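Pseudoperoxidase (Leishmania major, PDB 5VIA) binds heme b and belongs to the peroxidase family, though as a pseudoperoxidase it probably lacks typical peroxidase activity. Local coordinates at residues A[19-22]-A[23-27]. Residues are numbered along the deposited sequence; the frame is centred on the assembly and turned at random.
Sequences VVAS and ACKQF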
# COMPACT_ATOMS: atom_id res chain seq x y z
N VAL A 19 -2.67 20.25 -3.19
CA VAL A 19 -2.64 19.03 -3.98
C VAL A 19 -3.41 17.94 -3.23
O VAL A 19 -4.26 17.25 -3.80
CB VAL A 19 -1.20 18.55 -4.27
CG1 VAL A 19 -1.22 17.35 -5.21
CG2 VAL A 19 -0.38 19.68 -4.87
N VAL A 20 -3.13 17.82 -1.93
CA VAL A 20 -3.87 16.90 -1.08
C VAL A 20 -5.38 17.17 -1.11
O VAL A 20 -6.19 16.24 -1.19
CB VAL A 20 -3.34 16.93 0.38
CG1 VAL A 20 -4.31 16.24 1.33
CG2 VAL A 20 -1.94 16.29 0.44
N ALA A 21 -5.78 18.44 -1.07
CA ALA A 21 -7.20 18.77 -1.05
C ALA A 21 -7.86 18.43 -2.39
O ALA A 21 -9.00 17.96 -2.42
CB ALA A 21 -7.39 20.23 -0.72
N SER A 22 -7.14 18.68 -3.49
CA SER A 22 -7.64 18.38 -4.82
C SER A 22 -7.83 16.87 -5.02
O SER A 22 -8.80 16.43 -5.61
CB SER A 22 -6.70 18.93 -5.90
OG SER A 22 -6.48 20.33 -5.73
N ALA A 23 -6.89 16.07 -4.51
CA ALA A 23 -7.05 14.63 -4.58
C ALA A 23 -8.24 14.15 -3.73
O ALA A 23 -9.01 13.28 -4.16
CB ALA A 23 -5.76 13.93 -4.16
N CYS A 24 -8.38 14.71 -2.53
CA CYS A 24 -9.49 14.36 -1.65
C CYS A 24 -10.86 14.57 -2.29
O CYS A 24 -11.78 13.76 -2.08
CB CYS A 24 -9.42 15.16 -0.35
SG CYS A 24 -8.22 14.52 0.82
N LYS A 25 -11.01 15.65 -3.04
CA LYS A 25 -12.28 15.94 -3.71
C LYS A 25 -12.60 14.87 -4.75
O LYS A 25 -13.76 14.48 -4.90
CB LYS A 25 -12.25 17.34 -4.34
CG LYS A 25 -11.94 18.46 -3.34
CD LYS A 25 -12.35 19.83 -3.86
CE LYS A 25 -12.21 20.93 -2.79
NZ LYS A 25 -10.81 21.48 -2.68
N GLN A 26 -11.57 14.39 -5.45
CA GLN A 26 -11.74 13.29 -6.40
C GLN A 26 -12.22 12.03 -5.67
O GLN A 26 -13.13 11.34 -6.14
CB GLN A 26 -10.42 13.02 -7.14
CG GLN A 26 -10.06 14.10 -8.17
CD GLN A 26 -11.15 14.31 -9.21
OE1 GLN A 26 -11.78 13.36 -9.67
NE2 GLN A 26 -11.40 15.57 -9.56
N PHE A 27 -11.62 11.77 -4.51
CA PHE A 27 -12.00 10.63 -3.68
C PHE A 27 -13.43 10.75 -3.18
O PHE A 27 -14.06 9.74 -2.88
CB PHE A 27 -11.04 10.49 -2.50
CG PHE A 27 -9.62 10.24 -2.90
CD1 PHE A 27 -9.33 9.64 -4.13
CD2 PHE A 27 -8.57 10.61 -2.07
CE1 PHE A 27 -8.01 9.42 -4.52
CE2 PHE A 27 -7.25 10.39 -2.45
CZ PHE A 27 -6.97 9.78 -3.67
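Lys-25 lays its aliphatic chain back over the preceding turn of helix 16-29, its CG 3.1 Å from Ala-21 O. The bend at its last torsion (chi4 84°) brings NZ to 4.1 Å from Ala-21 CB; the small methyl of Ala-21 lets the chain fold back this closely, and because Lys-25 is exposed its ammonium group can probably stay hydrated. One residue earlier, on a buried side of the helix, Cys-24 also leans backward: SG lies anti to its own carbonyl carbon (chi1 -79°), which sets it 4.3 Å from Val-20 CG1. Valine and cysteine are compact and largely apolar, suiting a side where Val-20 meets Ala-95 and Lys-98 of helix 85-99. Ala-23, with only a methyl, suits the close approach of Ala-95 on the same helix.

The backbone bonds from residue i+4 to residue i run in sequence. Ala-23 N reaches Val-19 O at 3.0 Å with an N-H...O angle of 162°, while Gln-26 N to Ser-22 O is stretched to 3.4 Å and weak. The short hydroxyl of Ser-22 can meet its own helix and a neighbour at once: OG bonds both Asp-18 O and Tyr-80 OH, tying helix 16-29 to the residue just after helix 67-79. Main-chain bonds thus hold the turns, while buried Val-20, Ala-23 and Cys-24 against exposed, charged Lys-25 make the helix amphipathic.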